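Local coordinates for protein Exo-1,5-alpha-L-arabinofuranobiosidase (PDB 2YDT) that probably hydrolyses alpha-1,5-linked arabinan, releasing arabinobiose from its chain ends, and holds arabinofuranose and an iminosugar inhibitor in a central pocket, at residues A31-L36 with T324-T329; S266-T271 with W312-V317; D335-M340 with S357-S362. All coordinates share one frame; numbering follows the deposited sequence.

Contact 1. Residues A31-L36 with T324-T329; sequences ARPLEL and TRSLLT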
ATOM      1  N   ALA A  31       7.916  -0.086   1.308  1.00  6.36           N
ATOM      2  CA  ALA A  31       8.177   1.148   0.570  1.00  5.83           C
ATOM      3  C   ALA A  31       6.901   1.697  -0.062  1.00  6.38           C
ATOM      4  O   ALA A  31       6.093   0.941  -0.590  1.00  7.36           O
ATOM      5  CB  ALA A  31       9.253   0.903  -0.545  1.00  5.75           C
ATOM      6  N   ARG A  32       6.789   3.026  -0.029  1.00  6.56           N
ATOM      7  CA  ARG A  32       5.658   3.736  -0.638  1.00  6.83           C
ATOM      8  C   ARG A  32       6.098   5.011  -1.319  1.00  6.82           C
ATOM      9  O   ARG A  32       6.804   5.831  -0.685  1.00  7.22           O
ATOM     10  CB  ARG A  32       4.584   4.046   0.430  1.00  6.41           C
ATOM     11  CG  ARG A  32       3.836   2.809   0.914  1.00  6.27           C
ATOM     12  CD  ARG A  32       2.924   2.232  -0.129  1.00  6.39           C
ATOM     13  NE  ARG A  32       2.079   1.153   0.350  1.00  6.21           N
ATOM     14  CZ  ARG A  32       2.360  -0.141   0.283  1.00  6.84           C
ATOM     15  NH1 ARG A  32       3.515  -0.586  -0.153  1.00  5.91           N
ATOM     16  NH2 ARG A  32       1.455  -1.007   0.652  1.00  6.87           N
ATOM     17  N   PRO A  33       5.627   5.237  -2.576  1.00  7.32           N
ATOM     18  CA  PRO A  33       5.936   6.477  -3.305  1.00  7.63           C
ATOM     19  C   PRO A  33       4.724   7.370  -3.481  1.00  7.97           C
ATOM     20  O   PRO A  33       3.588   6.932  -3.323  1.00  9.18           O
ATOM     21  CB  PRO A  33       6.294   5.954  -4.689  1.00  7.84           C
ATOM     22  CG  PRO A  33       5.355   4.853  -4.895  1.00  7.65           C
ATOM     23  CD  PRO A  33       5.071   4.240  -3.501  1.00  7.79           C
ATOM     24  N   LEU A  34       5.006   8.620  -3.786  1.00  8.11           N
ATOM     25  CA  LEU A  34       3.934   9.602  -4.088  1.00  7.91           C
ATOM     26  C   LEU A  34       4.406  10.632  -5.094  1.00  8.05           C
ATOM     27  O   LEU A  34       5.491  11.203  -4.933  1.00  9.63           O
ATOM     28  CB  LEU A  34       3.504  10.307  -2.791  1.00  8.26           C
ATOM     29  CG  LEU A  34       2.475  11.434  -2.913  1.00  8.29           C
ATOM     30  CD1 LEU A  34       1.114  10.852  -3.350  1.00  8.70           C
ATOM     31  CD2 LEU A  34       2.326  12.289  -1.616  1.00  9.53           C
ATOM     32  N   GLU A  35       3.570  10.910  -6.103  1.00  9.33           N
ATOM     33  CA  GLU A  35       3.842  12.042  -7.019  1.00  9.84           C
ATOM     34  C   GLU A  35       2.973  13.232  -6.636  1.00 10.07           C
ATOM     35  O   GLU A  35       1.743  13.102  -6.616  1.00 11.65           O
ATOM     36  CB  GLU A  35       3.560  11.665  -8.474  1.00 10.97           C
ATOM     37  CG  GLU A  35       3.982  12.745  -9.474  1.00 11.28           C
ATOM     38  CD  GLU A  35       3.673  12.384 -10.934  1.00 12.31           C
ATOM     39  OE1 GLU A  35       2.524  11.986 -11.197  1.00 13.79           O
ATOM     40  OE2 GLU A  35       4.577  12.524 -11.780  1.00 17.83           O
ATOM     41  N   LEU A  36       3.592  14.374  -6.365  1.00 10.46           N
ATOM     42  CA  LEU A  36       2.860  15.596  -6.095  1.00 10.57           C
ATOM     43  C   LEU A  36       2.426  16.281  -7.379  1.00 12.88           C
ATOM     44  O   LEU A  36       2.915  15.945  -8.461  1.00 12.58           O
ATOM     45  CB  LEU A  36       3.697  16.538  -5.256  1.00 10.53           C
ATOM     46  CG  LEU A  36       4.280  16.003  -3.949  1.00 10.85           C
ATOM     47  CD1 LEU A  36       4.967  17.161  -3.203  1.00 11.68           C
ATOM     48  CD2 LEU A  36       3.170  15.323  -3.119  1.00  8.92           C
ATOM     49  N   THR A 324       5.154  -6.279  -0.277  1.00  6.32           N
ATOM     50  CA  THR A 324       4.312  -5.113  -0.599  1.00  6.63           C
ATOM     51  C   THR A 324       5.023  -4.108  -1.532  1.00  6.40           C
ATOM     52  O   THR A 324       4.927  -2.887  -1.406  1.00  7.17           O
ATOM     53  CB  THR A 324       3.656  -4.459   0.676  1.00  6.63           C
ATOM     54  OG1 THR A 324       2.591  -3.592   0.268  1.00  7.12           O
ATOM     55  CG2 THR A 324       4.677  -3.661   1.536  1.00  6.73           C
ATOM     56  N   ARG A 325       5.688  -4.641  -2.551  1.00  6.72           N
ATOM     57  CA  ARG A 325       6.286  -3.825  -3.590  1.00  6.02           C
ATOM     58  C   ARG A 325       5.203  -2.930  -4.176  1.00  6.95           C
ATOM     59  O   ARG A 325       4.094  -3.424  -4.466  1.00  7.62           O
ATOM     60  CB  ARG A 325       6.962  -4.739  -4.631  1.00  7.24           C
ATOM     61  CG  ARG A 325       7.939  -4.021  -5.548  1.00  7.23           C
ATOM     62  CD  ARG A 325       8.545  -4.964  -6.610  1.00  7.49           C
ATOM     63  NE  ARG A 325       7.501  -5.493  -7.481  1.00  7.99           N
ATOM     64  CZ  ARG A 325       7.728  -6.197  -8.575  1.00 11.55           C
ATOM     65  NH1 ARG A 325       8.975  -6.423  -8.965  1.00 10.64           N
ATOM     66  NH2 ARG A 325       6.706  -6.704  -9.268  1.00 11.11           N
ATOM     67  N   SER A 326       5.502  -1.642  -4.325  1.00  6.11           N
ATOM     68  CA  SER A 326       4.497  -0.657  -4.689  1.00  7.04           C
ATOM     69  C   SER A 326       4.723  -0.085  -6.058  1.00  7.38           C
ATOM     70  O   SER A 326       5.796  -0.280  -6.678  1.00  8.03           O
ATOM     71  CB  SER A 326       4.426   0.464  -3.647  1.00  6.85           C
ATOM     72  OG  SER A 326       5.668   1.035  -3.404  1.00  7.65           O
ATOM     73  N   LEU A 327       3.700   0.610  -6.549  1.00  8.07           N
ATOM     74  CA  LEU A 327       3.681   1.139  -7.921  1.00  7.85           C
ATOM     75  C   LEU A 327       3.211   2.574  -7.966  1.00  8.63           C
ATOM     76  O   LEU A 327       2.435   3.038  -7.110  1.00  8.36           O
ATOM     77  CB  LEU A 327       2.722   0.295  -8.770  1.00  7.90           C
ATOM     78  CG  LEU A 327       2.930  -1.202  -8.875  1.00  6.87           C
ATOM     79  CD1 LEU A 327       1.687  -1.926  -9.567  1.00 10.57           C
ATOM     80  CD2 LEU A 327       4.223  -1.526  -9.630  1.00  9.60           C
ATOM     81  N   LEU A 328       3.694   3.306  -8.966  1.00  8.39           N
ATOM     82  CA  LEU A 328       3.319   4.676  -9.177  1.00  9.85           C
ATOM     83  C   LEU A 328       3.268   4.948 -10.684  1.00 10.88           C
ATOM     84  O   LEU A 328       4.177   4.552 -11.423  1.00  9.24           O
ATOM     85  CB  LEU A 328       4.348   5.582  -8.498  1.00 11.29           C
ATOM     86  CG  LEU A 328       4.113   7.061  -8.643  1.00 11.73           C
ATOM     87  CD1 LEU A 328       4.567   7.809  -7.389  1.00 14.77           C
ATOM     88  CD2 LEU A 328       4.818   7.576  -9.940  1.00 14.17           C
ATOM     89  N   THR A 329       2.208   5.603 -11.124  0.70 10.95           N
ATOM     90  CA  THR A 329       2.096   6.056 -12.527  0.70 12.00           C
ATOM     91  C   THR A 329       2.324   7.575 -12.588  0.70 12.07           C
ATOM     92  O   THR A 329       1.948   8.289 -11.667  0.70 14.04           O
ATOM     93  CB  THR A 329       0.729   5.620 -13.134  0.70 12.89           C
ATOM     94  OG1 THR A 329       0.737   5.928 -14.536  0.70 14.48           O
ATOM     95  CG2 THR A 329      -0.422   6.362 -12.462  0.70 15.18           C
TER
HETATM   96  O   HOH W   1       7.737  -2.394  -0.601  1.00  8.33           O
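R32, on the innermost strand (28-35) of the first complete blade of this six-bladed beta-propeller, binds T324, just ahead of the innermost strand 326-330 of the last. The two strands run almost parallel, at 10°, but belong to separate sheets, so the junction is made by side chains, reaching either one another or the backbone opposite. The polar contacts gather at the end nearer the sugar pocket, to which Y30 and Y323, next to these segments, contribute. There the guanidinium of R32 meets T324 end-on. R32 NH2 donates to OG1 of T324 at 2.8 Å, and this acceptor lies in the guanidinium plane. R32 NH1 reaches the carbonyl O of T324 at 3.0 Å and also bonds to OG1. OG1 of T324 stands anti to the backbone N, beside the carbonyl carbon (chi1 -164°), on the side where R32 comes in. Arginine suits this place, since its fan of coplanar N-H groups serves several acceptors at once: R32 NH1 also folds back to A31 O at 3.0 Å. From the opposite face of that carbonyl, OG of S326 donates to the same A31 O at 2.8 Å, the donor standing well above the carbonyl plane; a short hydroxyl can reach this backbone oxygen across the gap.

Further along, the contact is apolar. The ring of P33 faces the last blade and brings no N-H into the gap between sheets, while L328 slides past it in the opposite sense, with P33 CB 3.7 Å from L328 CD1. E35 takes part through its CB methylene; its carboxylate bonds instead to the backbone N of Q331. The tip of L328 ends against the strand backbone, with CD1 3.5 Å from E35 N.

Contact 2. Residues S266-T271 with W312-V317; sequences SNDGTT and WKKWDV. With MN (manganese (II) ion), chain M.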
ATOM      1  N   SER A 266      -2.802 -15.292 -14.568  1.00 14.19           N
ATOM      2  CA  SER A 266      -2.404 -14.783 -15.891  1.00 14.70           C
ATOM      3  C   SER A 266      -2.664 -15.875 -16.945  1.00 15.09           C
ATOM      4  O   SER A 266      -2.939 -17.017 -16.579  1.00 14.35           O
ATOM      5  CB  SER A 266      -0.939 -14.310 -15.937  1.00 15.22           C
ATOM      6  OG  SER A 266      -0.037 -15.358 -15.683  1.00 16.10           O
ATOM      7  N   ASN A 267      -2.548 -15.477 -18.211  1.00 17.24           N
ATOM      8  CA  ASN A 267      -2.838 -16.365 -19.365  1.00 18.63           C
ATOM      9  C   ASN A 267      -1.993 -17.656 -19.350  1.00 19.55           C
ATOM     10  O   ASN A 267      -2.474 -18.726 -19.774  1.00 20.18           O
ATOM     11  CB  ASN A 267      -2.684 -15.597 -20.689  1.00 19.52           C
ATOM     12  CG  ASN A 267      -1.277 -15.086 -20.901  1.00 23.88           C
ATOM     13  OD1 ASN A 267      -0.787 -14.265 -20.131  1.00 27.76           O
ATOM     14  ND2 ASN A 267      -0.603 -15.581 -21.965  1.00 29.52           N
ATOM     15  N   ASP A 268      -0.766 -17.609 -18.820  1.00 19.24           N
ATOM     16  CA  ASP A 268       0.063 -18.829 -18.698  1.00 19.86           C
ATOM     17  C   ASP A 268      -0.178 -19.664 -17.436  1.00 19.53           C
ATOM     18  O   ASP A 268       0.524 -20.648 -17.184  1.00 20.03           O
ATOM     19  CB  ASP A 268       1.552 -18.500 -18.888  1.00 20.29           C
ATOM     20  CG  ASP A 268       2.208 -17.926 -17.642  1.00 22.98           C
ATOM     21  OD1 ASP A 268       1.472 -17.568 -16.703  1.00 19.45           O
ATOM     22  OD2 ASP A 268       3.456 -17.876 -17.608  1.00 26.75           O
ATOM     23  N   GLY A 269      -1.151 -19.253 -16.614  1.00 18.10           N
ATOM     24  CA  GLY A 269      -1.506 -19.982 -15.409  1.00 17.86           C
ATOM     25  C   GLY A 269      -0.866 -19.491 -14.113  1.00 16.67           C
ATOM     26  O   GLY A 269      -1.073 -20.091 -13.070  1.00 17.39           O
ATOM     27  N   THR A 270      -0.055 -18.446 -14.194  1.00 15.50           N
ATOM     28  CA  THR A 270       0.650 -17.924 -13.009  1.00 14.91           C
ATOM     29  C   THR A 270      -0.362 -17.346 -12.032  1.00 14.72           C
ATOM     30  O   THR A 270      -1.267 -16.607 -12.452  1.00 14.54           O
ATOM     31  CB  THR A 270       1.675 -16.845 -13.370  1.00 15.19           C
ATOM     32  OG1 THR A 270       2.657 -17.396 -14.280  1.00 16.37           O
ATOM     33  CG2 THR A 270       2.414 -16.340 -12.104  1.00 12.92           C
ATOM     34  N   THR A 271      -0.200 -17.731 -10.762  1.00 14.41           N
ATOM     35  CA  THR A 271      -1.093 -17.357  -9.657  1.00 13.29           C
ATOM     36  C   THR A 271      -0.350 -16.436  -8.647  1.00 12.96           C
ATOM     37  O   THR A 271       0.259 -16.914  -7.688  1.00 14.10           O
ATOM     38  CB  THR A 271      -1.603 -18.583  -8.926  1.00 15.05           C
ATOM     39  OG1 THR A 271      -0.509 -19.369  -8.447  1.00 13.65           O
ATOM     40  CG2 THR A 271      -2.511 -19.456  -9.803  1.00 14.33           C
ATOM     41  N   TRP A 312      -5.788 -11.183 -17.771  1.00 13.77           N
ATOM     42  CA  TRP A 312      -4.542 -10.805 -17.046  1.00 13.59           C
ATOM     43  C   TRP A 312      -3.332 -11.347 -17.793  1.00 14.29           C
ATOM     44  O   TRP A 312      -3.318 -12.531 -18.180  1.00 14.45           O
ATOM     45  CB  TRP A 312      -4.533 -11.296 -15.610  1.00 13.38           C
ATOM     46  CG  TRP A 312      -5.539 -10.585 -14.762  1.00 12.46           C
ATOM     47  CD1 TRP A 312      -6.841 -10.978 -14.505  1.00 12.37           C
ATOM     48  CD2 TRP A 312      -5.356  -9.343 -14.070  1.00 11.90           C
ATOM     49  NE1 TRP A 312      -7.470 -10.052 -13.682  1.00 10.92           N
ATOM     50  CE2 TRP A 312      -6.590  -9.032 -13.419  1.00 12.47           C
ATOM     51  CE3 TRP A 312      -4.290  -8.444 -13.945  1.00 12.69           C
ATOM     52  CZ2 TRP A 312      -6.758  -7.871 -12.624  1.00 11.15           C
ATOM     53  CZ3 TRP A 312      -4.475  -7.286 -13.158  1.00 13.08           C
ATOM     54  CH2 TRP A 312      -5.689  -7.025 -12.509  1.00 12.53           C
ATOM     55  N   LYS A 313      -2.333 -10.489 -17.963  1.00 14.66           N
ATOM     56  CA  LYS A 313      -1.063 -10.858 -18.606  1.00 14.14           C
ATOM     57  C   LYS A 313       0.085 -10.601 -17.623  1.00 15.53           C
ATOM     58  O   LYS A 313      -0.067  -9.820 -16.680  1.00 15.49           O
ATOM     59  CB  LYS A 313      -0.835 -10.071 -19.891  1.00 15.05           C
ATOM     60  CG  LYS A 313      -2.048  -9.977 -20.873  1.00 17.34           C
ATOM     61  CD  LYS A 313      -2.602 -11.293 -21.300  1.00 21.38           C
ATOM     62  CE  LYS A 313      -3.648 -11.153 -22.416  1.00 26.01           C
ATOM     63  NZ  LYS A 313      -4.511 -12.403 -22.490  1.00 26.97           N
ATOM     64  N   LYS A 314       1.216 -11.256 -17.842  1.00 14.34           N
ATOM     65  CA  LYS A 314       2.362 -11.170 -16.949  1.00 14.24           C
ATOM     66  C   LYS A 314       3.596 -10.720 -17.722  1.00 14.65           C
ATOM     67  O   LYS A 314       3.833 -11.224 -18.833  1.00 15.62           O
ATOM     68  CB  LYS A 314       2.580 -12.520 -16.325  1.00 15.85           C
ATOM     69  CG  LYS A 314       3.936 -12.744 -15.610  1.00 17.27           C
ATOM     70  CD  LYS A 314       4.048 -14.155 -15.083  1.00 21.36           C
ATOM     71  CE  LYS A 314       4.613 -15.095 -16.141  1.00 24.75           C
ATOM     72  NZ  LYS A 314       5.207 -16.300 -15.542  1.00 27.94           N
ATOM     73  N   TRP A 315       4.403  -9.829 -17.144  1.00 13.59           N
ATOM     74  CA  TRP A 315       5.597  -9.254 -17.787  1.00 12.74           C
ATOM     75  C   TRP A 315       6.767  -9.099 -16.822  1.00 14.20           C
ATOM     76  O   TRP A 315       6.593  -8.603 -15.697  1.00 13.22           O
ATOM     77  CB  TRP A 315       5.326  -7.874 -18.423  1.00 13.10           C
ATOM     78  CG  TRP A 315       3.999  -7.750 -19.129  1.00 13.73           C
ATOM     79  CD1 TRP A 315       2.840  -7.296 -18.592  1.00 15.81           C
ATOM     80  CD2 TRP A 315       3.689  -8.119 -20.479  1.00 14.78           C
ATOM     81  NE1 TRP A 315       1.822  -7.337 -19.510  1.00 14.85           N
ATOM     82  CE2 TRP A 315       2.322  -7.833 -20.684  1.00 15.76           C
ATOM     83  CE3 TRP A 315       4.441  -8.622 -21.542  1.00 18.52           C
ATOM     84  CZ2 TRP A 315       1.680  -8.061 -21.906  1.00 16.41           C
ATOM     85  CZ3 TRP A 315       3.808  -8.842 -22.752  1.00 16.65           C
ATOM     86  CH2 TRP A 315       2.448  -8.565 -22.924  1.00 19.61           C
ATOM     87  N   ASP A 316       7.972  -9.472 -17.266  1.00 13.60           N
ATOM     88  CA  ASP A 316       9.173  -9.270 -16.471  1.00 13.69           C
ATOM     89  C   ASP A 316       9.539  -7.816 -16.405  1.00 13.64           C
ATOM     90  O   ASP A 316       9.313  -7.047 -17.355  1.00 13.33           O
ATOM     91  CB  ASP A 316      10.370 -10.037 -17.084  1.00 14.45           C
ATOM     92  CG  ASP A 316      10.235 -11.499 -16.970  1.00 18.28           C
ATOM     93  OD1 ASP A 316       9.877 -12.001 -15.885  1.00 20.19           O
ATOM     94  OD2 ASP A 316      10.500 -12.195 -17.974  1.00 24.99           O
ATOM     95  N   VAL A 317      10.119  -7.430 -15.258  1.00 12.90           N
ATOM     96  CA  VAL A 317      10.649  -6.095 -15.061  1.00 11.94           C
ATOM     97  C   VAL A 317      11.972  -6.215 -14.299  1.00 12.22           C
ATOM     98  O   VAL A 317      12.226  -7.264 -13.712  1.00 12.97           O
ATOM     99  CB  VAL A 317       9.655  -5.196 -14.237  1.00 11.43           C
ATOM    100  CG1 VAL A 317       8.343  -4.913 -15.032  1.00 10.22           C
ATOM    101  CG2 VAL A 317       9.387  -5.819 -12.872  1.00 11.87           C
TER
HETATM  102 MN    MN M1511       9.603 -14.055 -15.232  0.60 23.42          MN
HETATM  103  O   HOH W   2       8.267 -14.445 -16.229  0.40 19.61           O
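The ammonium of K314 is held by two groups of the 266-271 loop. K314 NZ lies 3.1 Å from D268 OD2, a salt bridge that uses the syn lone pair of this oxygen, and 3.0 Å from T270 OG1. The long lysine chain crosses both partners at about a right angle: it starts anti to the backbone N, then bends at chi3 (88°), which swings CE toward the loop.

The loop fixes these acceptors itself. T270 OG1 donates to D268 OD1 at 2.7 Å, and the same OD1 also accepts from the backbone N of T270, an Asx turn. It overlaps a type I turn from S266 to G269, where glycine fits the positive phi of 96°. S266 packs on CB of K314, and N267 N makes a weak bond to W312 O at 3.0 Å.

Farther out, strand 313-315 is the outermost strand of its propeller blade, and the loop leads from the preceding blade into this one. Beyond the strand, D316 OD1 binds manganese at 2.2 Å together with E299, whose side chain K314 also touches. With the D268 carboxylate and E299 both close by, K314 probably stays protonated, and the T270 hydroxyl, donating to D268 while accepting from K314, would be polarised by both.

Contact 3. Residues D335-M340 with S357-S362; sequences DLLMIM and SVVRLS. With SO4 (sulfate ion), chain D.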
ATOM      1  N   ASP A 335       2.783   6.243 -19.789  1.00 14.22           N
ATOM      2  CA  ASP A 335       3.589   5.071 -20.159  1.00 14.10           C
ATOM      3  C   ASP A 335       4.621   4.724 -19.077  1.00 13.22           C
ATOM      4  O   ASP A 335       5.028   3.591 -18.979  1.00 14.32           O
ATOM      5  CB  ASP A 335       4.318   5.373 -21.478  1.00 14.82           C
ATOM      6  CG  ASP A 335       4.910   4.153 -22.138  1.00 14.60           C
ATOM      7  OD1 ASP A 335       4.544   2.999 -21.859  1.00 15.66           O
ATOM      8  OD2 ASP A 335       5.772   4.361 -23.028  1.00 19.85           O
ATOM      9  N   LEU A 336       5.008   5.692 -18.266  1.00 13.22           N
ATOM     10  CA  LEU A 336       6.052   5.468 -17.250  1.00 12.45           C
ATOM     11  C   LEU A 336       5.448   4.849 -15.983  1.00 12.92           C
ATOM     12  O   LEU A 336       4.389   5.310 -15.485  1.00 13.37           O
ATOM     13  CB  LEU A 336       6.749   6.776 -16.888  1.00 13.29           C
ATOM     14  CG  LEU A 336       7.643   7.405 -17.975  1.00 13.31           C
ATOM     15  CD1 LEU A 336       8.196   8.786 -17.469  1.00 18.39           C
ATOM     16  CD2 LEU A 336       8.733   6.433 -18.371  1.00 15.67           C
ATOM     17  N   LEU A 337       6.140   3.851 -15.453  1.00 11.24           N
ATOM     18  CA  LEU A 337       5.703   3.161 -14.248  1.00 10.83           C
ATOM     19  C   LEU A 337       6.893   3.026 -13.293  1.00 10.26           C
ATOM     20  O   LEU A 337       7.907   2.430 -13.649  1.00  9.86           O
ATOM     21  CB  LEU A 337       5.158   1.784 -14.595  1.00 10.11           C
ATOM     22  CG  LEU A 337       4.712   0.886 -13.420  1.00  9.79           C
ATOM     23  CD1 LEU A 337       3.334   1.338 -12.844  1.00 11.24           C
ATOM     24  CD2 LEU A 337       4.645  -0.574 -13.847  1.00 11.76           C
ATOM     25  N   MET A 338       6.738   3.543 -12.064  1.00  9.78           N
ATOM     26  CA  MET A 338       7.758   3.304 -11.018  1.00  9.89           C
ATOM     27  C   MET A 338       7.359   2.086 -10.205  1.00  8.89           C
ATOM     28  O   MET A 338       6.165   1.910  -9.871  1.00  8.82           O
ATOM     29  CB  MET A 338       7.896   4.532 -10.103  1.00 10.43           C
ATOM     30  CG  MET A 338       8.743   4.276  -8.875  1.00 13.31           C
ATOM     31  SD  MET A 338       8.967   5.806  -7.874  1.00 18.86           S
ATOM     32  CE  MET A 338      10.323   6.366  -8.732  1.00 13.98           C
ATOM     33  N   ILE A 339       8.348   1.240  -9.900  1.00  7.92           N
ATOM     34  CA  ILE A 339       8.197   0.051  -9.102  1.00  8.07           C
ATOM     35  C   ILE A 339       9.201   0.190  -7.952  1.00  8.51           C
ATOM     36  O   ILE A 339      10.411   0.366  -8.189  1.00  8.99           O
ATOM     37  CB  ILE A 339       8.495  -1.250  -9.907  1.00  7.54           C
ATOM     38  CG1 ILE A 339       7.765  -1.191 -11.255  1.00 10.26           C
ATOM     39  CG2 ILE A 339       8.140  -2.485  -9.069  1.00  7.58           C
ATOM     40  CD1 ILE A 339       8.155  -2.301 -12.229  1.00 12.41           C
ATOM     41  N   MET A 340       8.707   0.192  -6.692  1.00  8.24           N
ATOM     42  CA  MET A 340       9.510   0.574  -5.523  1.00  8.27           C
ATOM     43  C   MET A 340       9.375  -0.507  -4.473  1.00  6.87           C
ATOM     44  O   MET A 340       8.280  -1.003  -4.201  1.00  7.26           O
ATOM     45  CB  MET A 340       9.004   1.892  -4.927  1.00  7.40           C
ATOM     46  CG  MET A 340       9.877   2.487  -3.815  1.00  6.95           C
ATOM     47  SD  MET A 340       8.947   3.812  -2.997  1.00  9.02           S
ATOM     48  CE  MET A 340      10.190   4.440  -1.885  1.00 11.43           C
ATOM     49  N   SER A 357      12.787   1.238  -9.670  1.00 10.30           N
ATOM     50  CA  SER A 357      13.034   1.305 -11.108  1.00 10.07           C
ATOM     51  C   SER A 357      11.885   2.082 -11.755  1.00 10.82           C
ATOM     52  O   SER A 357      10.765   2.066 -11.246  1.00 10.18           O
ATOM     53  CB  SER A 357      13.044  -0.104 -11.693  1.00 11.05           C
ATOM     54  OG  SER A 357      14.078  -0.919 -11.173  1.00 10.85           O
ATOM     55  N   VAL A 358      12.150   2.731 -12.899  1.00 10.79           N
ATOM     56  CA  VAL A 358      11.099   3.308 -13.717  1.00 10.58           C
ATOM     57  C   VAL A 358      11.221   2.637 -15.085  1.00 11.07           C
ATOM     58  O   VAL A 358      12.301   2.660 -15.680  1.00 11.50           O
ATOM     59  CB  VAL A 358      11.182   4.822 -13.833  1.00 10.78           C
ATOM     60  CG1 VAL A 358      10.240   5.337 -14.955  1.00 12.48           C
ATOM     61  CG2 VAL A 358      10.866   5.465 -12.486  1.00 12.22           C
ATOM     62  N   VAL A 359      10.142   2.025 -15.515  1.00 11.22           N
ATOM     63  CA  VAL A 359      10.041   1.302 -16.810  1.00 11.79           C
ATOM     64  C   VAL A 359       8.961   1.951 -17.667  1.00 12.50           C
ATOM     65  O   VAL A 359       8.150   2.734 -17.188  1.00 11.86           O
ATOM     66  CB  VAL A 359       9.696  -0.161 -16.620  1.00 12.83           C
ATOM     67  CG1 VAL A 359      10.737  -0.851 -15.742  1.00 14.71           C
ATOM     68  CG2 VAL A 359       8.260  -0.348 -16.038  1.00 11.54           C
ATOM     69  N   ARG A 360       8.983   1.673 -18.977  1.00 12.48           N
ATOM     70  CA  ARG A 360       7.914   2.034 -19.869  1.00 13.62           C
ATOM     71  C   ARG A 360       7.073   0.804 -20.203  1.00 13.78           C
ATOM     72  O   ARG A 360       7.595  -0.224 -20.634  1.00 14.45           O
ATOM     73  CB  ARG A 360       8.491   2.606 -21.208  1.00 13.73           C
ATOM     74  CG  ARG A 360       8.874   4.013 -21.139  1.00 16.44           C
ATOM     75  CD  ARG A 360       9.236   4.604 -22.535  1.00 16.93           C
ATOM     76  NE  ARG A 360       9.715   5.942 -22.290  1.00 17.76           N
ATOM     77  CZ  ARG A 360       8.935   6.993 -22.072  1.00 15.86           C
ATOM     78  NH1 ARG A 360       7.621   6.903 -22.192  1.00 16.76           N
ATOM     79  NH2 ARG A 360       9.477   8.145 -21.789  1.00 19.88           N
ATOM     80  N   LEU A 361       5.758   0.928 -20.077  1.00 13.76           N
ATOM     81  CA  LEU A 361       4.857  -0.163 -20.328  1.00 14.12           C
ATOM     82  C   LEU A 361       4.918  -0.511 -21.827  1.00 15.17           C
ATOM     83  O   LEU A 361       4.830  -1.691 -22.166  1.00 15.38           O
ATOM     84  CB  LEU A 361       3.434   0.208 -19.918  1.00 14.23           C
ATOM     85  CG  LEU A 361       3.220   0.277 -18.413  1.00 14.91           C
ATOM     86  CD1 LEU A 361       1.846   0.924 -18.113  1.00 16.13           C
ATOM     87  CD2 LEU A 361       3.381  -1.125 -17.796  1.00 17.40           C
ATOM     88  N   SER A 362       5.122   0.516 -22.660  1.00 15.98           N
ATOM     89  CA  SER A 362       5.279   0.314 -24.127  1.00 17.74           C
ATOM     90  C   SER A 362       6.454  -0.616 -24.453  1.00 18.34           C
ATOM     91  O   SER A 362       6.464  -1.274 -25.508  1.00 19.72           O
ATOM     92  CB  SER A 362       5.428   1.651 -24.851  1.00 17.22           C
ATOM     93  OG  SER A 362       6.568   2.384 -24.483  1.00 17.88           O
TER
HETATM   94  S   SO4 D1502      13.319   6.929 -21.821  0.90 20.95           S
HETATM   95  O1  SO4 D1502      12.492   8.005 -21.312  0.90 22.17           O
HETATM   96  O2  SO4 D1502      12.548   5.768 -22.181  0.90 19.02           O
HETATM   97  O3  SO4 D1502      14.108   7.502 -22.912  0.90 24.15           O
HETATM   98  O4  SO4 D1502      14.351   6.531 -20.863  0.90 20.11           O
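OD2 of D335 is gripped by two donors. The hydroxyl of S362 comes in on its syn lone pair, S362 OG to D335 OD2 2.6 Å, while NH1 of R360 approaches from the anti side, 33° out of the carboxylate plane, in a longer salt bridge of 3.3 Å to OD2. The other oxygen, D335 OD1, accepts from S362 N at 2.7 Å, again through a syn lone pair. The carboxylate reaches this spot with CG anti to the backbone N (chi1 -166°). One aspartate thus takes both a backbone N-H and a hydroxyl from the first turn of helix 361-364; its negative charge would be favoured beside that helix start. The backbone O of D335 receives L361 N at 3.0 Å.

R360, at the N-cap position, has further partners: NH1 also pairs with D333, and NE meets O2 of a sulfate ion, probably from the crystallisation liquor, at 2.8 Å. CD2 of L336 lies over the centre of one guanidinium face, 3.8 Å above its plane, so a branched aliphatic residue covers the flat group while the polar edge stays with the anions.

Strands 336-340 and 357-360 are antiparallel neighbours in the last propeller blade, where the N-terminal strand 11-17 completes the sheet beside 354-360, a "Velcro" closure of the ring found in many propellers. L337 and V359 exchange two backbone bonds, as do I339 and S357. On one face L336, M338 and V358 pack, the methionine bending at chi3 to lay M338 CE against V358 CG2 at 3.9 Å. On the other, V359 CG2 touches both L337 CB and I339 CD1, and L337 CD2 meets L361 CD2, joining the strand to the helix.

In the fold
Contacts 1 and 3 share the last blade: its innermost strand 326-330, which faces the first blade in contact 1, is hydrogen-bonded to strand 336-341 of contact 3, with L328 O to M338 N at 2.8 Å. Contact 1 is buried, its centre about 8 Å from that of the chain, and joins separate sheets by side-chain bonds; contact 3, also buried but with its centre about 17 Å from the chain's, is true sheet pairing that ends in a charged corner at the helix. Contact 2, centred about 21 Å from the chain's centre and partly exposed, ties a loop to an edge strand by a salt bridge. It touches both others through V317, which packs against R325 and I339.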